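Local coordinates for lipoxygenase (Cyanothece sp., PDB 5EK8), which probably uses a non-heme iron centre to insert both atoms of molecular oxygen into fatty acids, as a 9R-lipoxygenase, at residues T429-Q441 with G533-N545. Sequence-based numbering, arbitrary orientation.
Sequences TEVVATYDWKDWQ and GKTKVIRPITNSN
Asp436 and Arg539 join the two segments by a salt bridge, Asp436 OD2 to Arg539 NH1 at 2.6 Å. OD2 lies near the guanidinium plane, while NH1 meets the carboxylate from above its plane; the two planes are 64° apart. The other carboxylate oxygen, Asp436 OD1, accepts a hydrogen bond from the backbone N of Arg539 at 2.7 Å, nearly straight (168°). Lys438 N binds OD2 from the opposite face to NH1, closing an Asx turn. A third hydrogen bond across the contact runs from Trp437 NE1 to Arg539 O, 2.7 Å, at the indole edge.

Van der Waals contacts lie on the same loops. Ile538 CG2 also sits at the indole edge, and Ile541 CG1 approaches the indole obliquely, 3.7 Å from Trp437 CZ2. Val537 CG2 packs against the carbonyl oxygens of Ala433 and Tyr435; its position trans to the Val537 N turns it that way. The aliphatic chains of Lys438 and Arg539 cross at about a right angle.

Replacing Asp436 by alanine removes both oxygens, and would probably leave Arg539 NH1 and N without these acceptors and undo the Asx turn. Arg539 NE and NH2 bond to Pro527 O and Leu526 O, so the buried guanidinium links its own loop to 429-441 and to Leu526 and Pro527.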
ATOM      1  N   THR A 429      10.446  -6.618   7.302  1.00 40.32           N
ATOM      2  CA  THR A 429      11.721  -6.695   6.592  1.00 39.85           C
ATOM      3  C   THR A 429      11.986  -8.111   6.094  1.00 44.60           C
ATOM      4  O   THR A 429      12.422  -8.302   4.949  1.00 56.79           O
ATOM      5  CB  THR A 429      12.907  -6.237   7.478  1.00 39.24           C
ATOM      6  OG1 THR A 429      12.954  -7.016   8.682  1.00 42.80           O
ATOM      7  CG2 THR A 429      12.780  -4.764   7.832  1.00 37.13           C
ATOM      8  N   GLU A 430      11.713  -9.095   6.953  1.00 36.16           N
ATOM      9  CA  GLU A 430      11.828 -10.501   6.568  1.00 32.24           C
ATOM     10  C   GLU A 430      11.096 -10.797   5.264  1.00 35.05           C
ATOM     11  O   GLU A 430      11.713 -11.249   4.297  1.00 34.85           O
ATOM     12  CB  GLU A 430      11.297 -11.423   7.669  1.00 27.94           C
ATOM     13  CG  GLU A 430      12.340 -11.837   8.692  1.00 32.59           C
ATOM     14  CD  GLU A 430      11.743 -12.592   9.866  1.00 42.35           C
ATOM     15  OE1 GLU A 430      10.560 -12.983   9.784  1.00 48.20           O
ATOM     16  OE2 GLU A 430      12.454 -12.795  10.875  1.00 43.07           O
ATOM     17  N   VAL A 431       9.789 -10.541   5.214  1.00 40.29           N
ATOM     18  CA  VAL A 431       9.066 -10.950   4.005  1.00 37.25           C
ATOM     19  C   VAL A 431       9.334 -10.044   2.791  1.00 37.83           C
ATOM     20  O   VAL A 431       9.352 -10.525   1.656  1.00 37.27           O
ATOM     21  CB  VAL A 431       7.549 -11.034   4.245  1.00 36.40           C
ATOM     22  CG1 VAL A 431       7.239 -12.216   5.143  1.00 37.34           C
ATOM     23  CG2 VAL A 431       7.015  -9.737   4.838  1.00 42.03           C
ATOM     24  N   VAL A 432       9.561  -8.750   3.017  1.00 35.73           N
ATOM     25  CA  VAL A 432       9.759  -7.833   1.891  1.00 40.97           C
ATOM     26  C   VAL A 432      11.121  -8.104   1.245  1.00 46.06           C
ATOM     27  O   VAL A 432      11.314  -7.865   0.051  1.00 47.34           O
ATOM     28  CB  VAL A 432       9.633  -6.342   2.322  1.00 32.98           C
ATOM     29  CG1 VAL A 432      10.021  -5.404   1.185  1.00 27.65           C
ATOM     30  CG2 VAL A 432       8.206  -6.037   2.773  1.00 32.04           C
ATOM     31  N   ALA A 433      12.052  -8.651   2.020  1.00 48.57           N
ATOM     32  CA  ALA A 433      13.352  -9.025   1.466  1.00 47.73           C
ATOM     33  C   ALA A 433      13.267 -10.197   0.478  1.00 47.91           C
ATOM     34  O   ALA A 433      14.280 -10.595  -0.093  1.00 49.70           O
ATOM     35  CB  ALA A 433      14.323  -9.359   2.583  1.00 47.76           C
ATOM     36  N   THR A 434      12.067 -10.736   0.266  1.00 43.92           N
ATOM     37  CA  THR A 434      11.891 -11.878  -0.632  1.00 42.51           C
ATOM     38  C   THR A 434      10.885 -11.634  -1.760  1.00 47.84           C
ATOM     39  O   THR A 434      10.712 -12.486  -2.634  1.00 55.97           O
ATOM     40  CB  THR A 434      11.425 -13.128   0.136  1.00 41.99           C
ATOM     41  OG1 THR A 434      10.027 -13.010   0.436  1.00 51.16           O
ATOM     42  CG2 THR A 434      12.206 -13.292   1.425  1.00 33.34           C
ATOM     43  N   TYR A 435      10.217 -10.484  -1.744  1.00 41.08           N
ATOM     44  CA  TYR A 435       9.149 -10.215  -2.709  1.00 35.99           C
ATOM     45  C   TYR A 435       9.680  -9.704  -4.037  1.00 36.78           C
ATOM     46  O   TYR A 435      10.289  -8.638  -4.100  1.00 40.91           O
ATOM     47  CB  TYR A 435       8.147  -9.208  -2.138  1.00 36.81           C
ATOM     48  CG  TYR A 435       7.290  -9.747  -1.013  1.00 37.50           C
ATOM     49  CD1 TYR A 435       6.975 -11.096  -0.939  1.00 38.59           C
ATOM     50  CD2 TYR A 435       6.794  -8.900  -0.023  1.00 41.97           C
ATOM     51  CE1 TYR A 435       6.188 -11.591   0.092  1.00 42.41           C
ATOM     52  CE2 TYR A 435       6.000  -9.387   1.015  1.00 41.26           C
ATOM     53  CZ  TYR A 435       5.707 -10.734   1.065  1.00 42.94           C
ATOM     54  OH  TYR A 435       4.934 -11.237   2.083  1.00 45.24           O
ATOM     55  N   ASP A 436       9.448 -10.470  -5.099  1.00 39.67           N
ATOM     56  CA  ASP A 436       9.832 -10.054  -6.445  1.00 41.82           C
ATOM     57  C   ASP A 436       8.671 -10.269  -7.424  1.00 46.04           C
ATOM     58  O   ASP A 436       7.718 -10.985  -7.119  1.00 46.02           O
ATOM     59  CB  ASP A 436      11.083 -10.816  -6.905  1.00 38.59           C
ATOM     60  CG  ASP A 436      11.555 -10.393  -8.285  1.00 42.37           C
ATOM     61  OD1 ASP A 436      11.904  -9.207  -8.456  1.00 45.03           O
ATOM     62  OD2 ASP A 436      11.565 -11.247  -9.199  1.00 42.20           O
ATOM     63  N   TRP A 437       8.757  -9.647  -8.597  1.00 46.03           N
ATOM     64  CA  TRP A 437       7.695  -9.710  -9.594  1.00 47.19           C
ATOM     65  C   TRP A 437       7.781 -10.920 -10.525  1.00 49.73           C
ATOM     66  O   TRP A 437       6.773 -11.329 -11.100  1.00 52.54           O
ATOM     67  CB  TRP A 437       7.704  -8.434 -10.439  1.00 48.90           C
ATOM     68  CG  TRP A 437       9.052  -8.128 -11.022  1.00 48.20           C
ATOM     69  CD1 TRP A 437      10.014  -7.330 -10.478  1.00 45.16           C
ATOM     70  CD2 TRP A 437       9.591  -8.619 -12.259  1.00 48.22           C
ATOM     71  NE1 TRP A 437      11.113  -7.289 -11.300  1.00 49.10           N
ATOM     72  CE2 TRP A 437      10.879  -8.074 -12.398  1.00 50.17           C
ATOM     73  CE3 TRP A 437       9.105  -9.463 -13.260  1.00 48.56           C
ATOM     74  CZ2 TRP A 437      11.695  -8.348 -13.499  1.00 51.08           C
ATOM     75  CZ3 TRP A 437       9.918  -9.740 -14.349  1.00 50.86           C
ATOM     76  CH2 TRP A 437      11.196  -9.181 -14.460  1.00 49.88           C
ATOM     77  N   LYS A 438       8.974 -11.490 -10.672  1.00 51.20           N
ATOM     78  CA  LYS A 438       9.213 -12.491 -11.713  1.00 53.46           C
ATOM     79  C   LYS A 438       8.564 -13.841 -11.430  1.00 51.04           C
ATOM     80  O   LYS A 438       8.618 -14.348 -10.307  1.00 49.92           O
ATOM     81  CB  LYS A 438      10.715 -12.683 -11.937  1.00 54.76           C
ATOM     82  CG  LYS A 438      11.037 -13.258 -13.308  1.00 58.46           C
ATOM     83  CD  LYS A 438      12.527 -13.317 -13.576  1.00 60.48           C
ATOM     84  CE  LYS A 438      12.805 -13.656 -15.032  1.00 61.42           C
ATOM     85  NZ  LYS A 438      14.264 -13.772 -15.297  1.00 63.79           N
ATOM     86  N   ASP A 439       7.950 -14.405 -12.471  1.00 47.77           N
ATOM     87  CA  ASP A 439       7.292 -15.712 -12.425  1.00 48.55           C
ATOM     88  C   ASP A 439       6.210 -15.811 -11.346  1.00 52.21           C
ATOM     89  O   ASP A 439       5.766 -16.907 -10.995  1.00 55.33           O
ATOM     90  CB  ASP A 439       8.328 -16.823 -12.223  1.00 49.64           C
ATOM     91  CG  ASP A 439       9.014 -17.234 -13.521  1.00 54.01           C
ATOM     92  OD1 ASP A 439       8.947 -16.469 -14.508  1.00 51.52           O
ATOM     93  OD2 ASP A 439       9.626 -18.327 -13.549  1.00 58.40           O
ATOM     94  N   TRP A 440       5.780 -14.664 -10.829  1.00 48.91           N
ATOM     95  CA  TRP A 440       4.750 -14.628  -9.802  1.00 47.76           C
ATOM     96  C   TRP A 440       3.371 -14.847 -10.423  1.00 50.39           C
ATOM     97  O   TRP A 440       3.024 -14.223 -11.426  1.00 52.34           O
ATOM     98  CB  TRP A 440       4.796 -13.296  -9.046  1.00 47.26           C
ATOM     99  CG  TRP A 440       3.962 -13.269  -7.798  1.00 47.13           C
ATOM    100  CD1 TRP A 440       4.400 -13.442  -6.519  1.00 47.83           C
ATOM    101  CD2 TRP A 440       2.549 -13.050  -7.713  1.00 49.22           C
ATOM    102  NE1 TRP A 440       3.348 -13.343  -5.640  1.00 47.97           N
ATOM    103  CE2 TRP A 440       2.199 -13.107  -6.348  1.00 49.00           C
ATOM    104  CE3 TRP A 440       1.545 -12.811  -8.657  1.00 47.77           C
ATOM    105  CZ2 TRP A 440       0.888 -12.938  -5.905  1.00 46.87           C
ATOM    106  CZ3 TRP A 440       0.247 -12.646  -8.216  1.00 47.57           C
ATOM    107  CH2 TRP A 440      -0.069 -12.705  -6.852  1.00 47.36           C
ATOM    108  N   GLN A 441       2.593 -15.740  -9.821  1.00 47.70           N
ATOM    109  CA  GLN A 441       1.228 -16.006 -10.264  1.00 49.35           C
ATOM    110  C   GLN A 441       0.359 -16.409  -9.071  1.00 50.87           C
ATOM    111  O   GLN A 441       0.855 -17.014  -8.118  1.00 47.15           O
ATOM    112  CB  GLN A 441       1.209 -17.092 -11.341  1.00 48.24           C
ATOM    113  CG  GLN A 441       1.815 -18.406 -10.901  1.00 53.33           C
ATOM    114  CD  GLN A 441       1.818 -19.444 -12.001  1.00 60.04           C
ATOM    115  OE1 GLN A 441       1.290 -19.213 -13.088  1.00 60.71           O
ATOM    116  NE2 GLN A 441       2.418 -20.599 -11.723  1.00 63.33           N
ATOM    117  N   GLY A 533      27.379  -4.606  -3.953  1.00 51.35           N
ATOM    118  CA  GLY A 533      27.969  -5.740  -3.264  1.00 47.97           C
ATOM    119  C   GLY A 533      26.990  -6.706  -2.618  1.00 46.12           C
ATOM    120  O   GLY A 533      27.398  -7.669  -1.975  1.00 47.44           O
ATOM    121  N   LYS A 534      25.697  -6.456  -2.772  1.00 47.67           N
ATOM    122  CA  LYS A 534      24.698  -7.363  -2.221  1.00 47.42           C
ATOM    123  C   LYS A 534      23.737  -7.823  -3.313  1.00 45.61           C
ATOM    124  O   LYS A 534      23.433  -7.078  -4.241  1.00 46.56           O
ATOM    125  CB  LYS A 534      23.919  -6.694  -1.087  1.00 51.38           C
ATOM    126  CG  LYS A 534      24.727  -6.384   0.161  1.00 57.39           C
ATOM    127  CD  LYS A 534      24.050  -5.280   0.973  1.00 65.87           C
ATOM    128  CE  LYS A 534      24.736  -5.035   2.309  0.41 68.85           C
ATOM    129  NZ  LYS A 534      24.373  -6.073   3.311  1.00 70.87           N
ATOM    130  N   THR A 535      23.270  -9.058  -3.201  1.00 42.01           N
ATOM    131  CA  THR A 535      22.220  -9.546  -4.083  1.00 42.66           C
ATOM    132  C   THR A 535      20.900  -8.856  -3.754  1.00 42.12           C
ATOM    133  O   THR A 535      20.461  -8.854  -2.605  1.00 39.75           O
ATOM    134  CB  THR A 535      22.054 -11.062  -3.961  1.00 45.84           C
ATOM    135  OG1 THR A 535      23.271 -11.705  -4.368  1.00 45.46           O
ATOM    136  CG2 THR A 535      20.898 -11.542  -4.826  1.00 30.23           C
ATOM    137  N   LYS A 536      20.273  -8.265  -4.764  1.00 46.02           N
ATOM    138  CA  LYS A 536      19.061  -7.482  -4.546  1.00 43.78           C
ATOM    139  C   LYS A 536      17.785  -8.299  -4.769  1.00 43.02           C
ATOM    140  O   LYS A 536      17.744  -9.192  -5.618  1.00 38.36           O
ATOM    141  CB  LYS A 536      19.074  -6.248  -5.445  1.00 42.03           C
ATOM    142  CG  LYS A 536      20.337  -5.412  -5.315  1.00 44.15           C
ATOM    143  CD  LYS A 536      20.671  -5.098  -3.857  1.00 47.40           C
ATOM    144  CE  LYS A 536      19.571  -4.278  -3.181  1.00 46.61           C
ATOM    145  NZ  LYS A 536      19.399  -2.939  -3.803  1.00 48.26           N
ATOM    146  N   VAL A 537      16.746  -7.981  -3.997  1.00 41.69           N
ATOM    147  CA  VAL A 537      15.510  -8.757  -4.012  1.00 39.56           C
ATOM    148  C   VAL A 537      14.735  -8.582  -5.325  1.00 41.51           C
ATOM    149  O   VAL A 537      14.193  -9.549  -5.854  1.00 46.50           O
ATOM    150  CB  VAL A 537      14.599  -8.395  -2.804  1.00 41.44           C
ATOM    151  CG1 VAL A 537      14.309  -6.911  -2.759  1.00 43.99           C
ATOM    152  CG2 VAL A 537      13.306  -9.186  -2.848  1.00 39.40           C
ATOM    153  N   ILE A 538      14.700  -7.368  -5.868  1.00 35.74           N
ATOM    154  CA  ILE A 538      13.990  -7.151  -7.125  1.00 37.93           C
ATOM    155  C   ILE A 538      14.872  -7.476  -8.333  1.00 38.45           C
ATOM    156  O   ILE A 538      15.981  -6.961  -8.468  1.00 39.92           O
ATOM    157  CB  ILE A 538      13.468  -5.697  -7.263  1.00 40.29           C
ATOM    158  CG1 ILE A 538      12.495  -5.361  -6.134  1.00 40.74           C
ATOM    159  CG2 ILE A 538      12.764  -5.510  -8.596  1.00 36.58           C
ATOM    160  CD1 ILE A 538      11.301  -6.262  -6.083  1.00 43.46           C
ATOM    161  N   ARG A 539      14.363  -8.337  -9.208  1.00 35.17           N
ATOM    162  CA  ARG A 539      15.056  -8.686 -10.438  1.00 35.39           C
ATOM    163  C   ARG A 539      14.873  -7.605 -11.503  1.00 44.01           C
ATOM    164  O   ARG A 539      13.803  -7.001 -11.597  1.00 45.11           O
ATOM    165  CB  ARG A 539      14.558 -10.035 -10.952  1.00 33.62           C
ATOM    166  CG  ARG A 539      14.851 -11.189 -10.001  1.00 37.07           C
ATOM    167  CD  ARG A 539      14.361 -12.511 -10.570  1.00 37.52           C
ATOM    168  NE  ARG A 539      14.683 -13.641  -9.705  1.00 35.80           N
ATOM    169  CZ  ARG A 539      13.904 -14.077  -8.721  1.00 40.92           C
ATOM    170  NH1 ARG A 539      12.745 -13.477  -8.470  1.00 47.29           N
ATOM    171  NH2 ARG A 539      14.284 -15.115  -7.986  1.00 37.07           N
ATOM    172  N   PRO A 540      15.923  -7.352 -12.306  1.00 47.39           N
ATOM    173  CA  PRO A 540      15.855  -6.333 -13.361  1.00 46.37           C
ATOM    174  C   PRO A 540      14.942  -6.713 -14.528  1.00 49.97           C
ATOM    175  O   PRO A 540      14.973  -7.846 -15.004  1.00 51.26           O
ATOM    176  CB  PRO A 540      17.306  -6.228 -13.833  1.00 41.45           C
ATOM    177  CG  PRO A 540      17.893  -7.557 -13.520  1.00 39.35           C
ATOM    178  CD  PRO A 540      17.251  -7.990 -12.241  1.00 41.43           C
ATOM    179  N   ILE A 541      14.134  -5.753 -14.969  1.00 51.20           N
ATOM    180  CA  ILE A 541      13.249  -5.927 -16.114  1.00 47.25           C
ATOM    181  C   ILE A 541      14.062  -5.904 -17.402  1.00 48.04           C
ATOM    182  O   ILE A 541      13.830  -6.690 -18.323  1.00 47.88           O
ATOM    183  CB  ILE A 541      12.166  -4.821 -16.158  1.00 45.48           C
ATOM    184  CG1 ILE A 541      11.241  -4.932 -14.941  1.00 45.35           C
ATOM    185  CG2 ILE A 541      11.374  -4.877 -17.459  1.00 43.23           C
ATOM    186  CD1 ILE A 541      10.364  -3.719 -14.725  1.00 42.97           C
ATOM    187  N   THR A 542      15.029  -4.996 -17.456  1.00 45.94           N
ATOM    188  CA  THR A 542      15.861  -4.859 -18.636  1.00 51.12           C
ATOM    189  C   THR A 542      17.215  -4.240 -18.290  1.00 55.18           C
ATOM    190  O   THR A 542      17.370  -3.594 -17.252  1.00 56.27           O
ATOM    191  CB  THR A 542      15.159  -4.006 -19.704  1.00 53.70           C
ATOM    192  OG1 THR A 542      15.940  -3.997 -20.908  1.00 54.45           O
ATOM    193  CG2 THR A 542      14.974  -2.588 -19.200  1.00 34.63           C
ATOM    194  N   ASN A 543      18.196  -4.459 -19.156  1.00 58.52           N
ATOM    195  CA  ASN A 543      19.510  -3.848 -19.002  1.00 60.27           C
ATOM    196  C   ASN A 543      20.029  -3.351 -20.342  1.00 63.90           C
ATOM    197  O   ASN A 543      21.231  -3.184 -20.528  1.00 67.61           O
ATOM    198  CB  ASN A 543      20.507  -4.833 -18.383  1.00 56.45           C
ATOM    199  CG  ASN A 543      20.507  -4.791 -16.860  1.00 52.51           C
ATOM    200  OD1 ASN A 543      20.290  -5.812 -16.201  1.00 47.95           O
ATOM    201  ND2 ASN A 543      20.752  -3.606 -16.293  1.00 50.22           N
ATOM    202  N   SER A 544      19.107  -3.132 -21.274  1.00 62.40           N
ATOM    203  CA  SER A 544      19.448  -2.629 -22.599  1.00 62.48           C
ATOM    204  C   SER A 544      18.582  -1.424 -22.963  1.00 67.83           C
ATOM    205  O   SER A 544      17.540  -1.181 -22.347  1.00 67.86           O
ATOM    206  CB  SER A 544      19.302  -3.735 -23.646  1.00 62.88           C
ATOM    207  OG  SER A 544      18.249  -4.621 -23.311  1.00 63.92           O
ATOM    208  N   ASN A 545      19.024  -0.669 -23.964  1.00 68.70           N
ATOM    209  CA  ASN A 545      18.345   0.559 -24.355  1.00 65.35           C
ATOM    210  C   ASN A 545      17.286   0.320 -25.425  1.00 62.91           C
ATOM    211  O   ASN A 545      16.663   1.261 -25.918  1.00 63.07           O
ATOM    212  CB  ASN A 545      19.365   1.589 -24.843  1.00 66.77           C
ATOM    213  CG  ASN A 545      20.280   2.075 -23.732  1.00 66.62           C
ATOM    214  OD1 ASN A 545      19.872   2.182 -22.573  1.00 62.58           O
ATOM    215  ND2 ASN A 545      21.530   2.364 -24.081  1.00 69.67           N
TER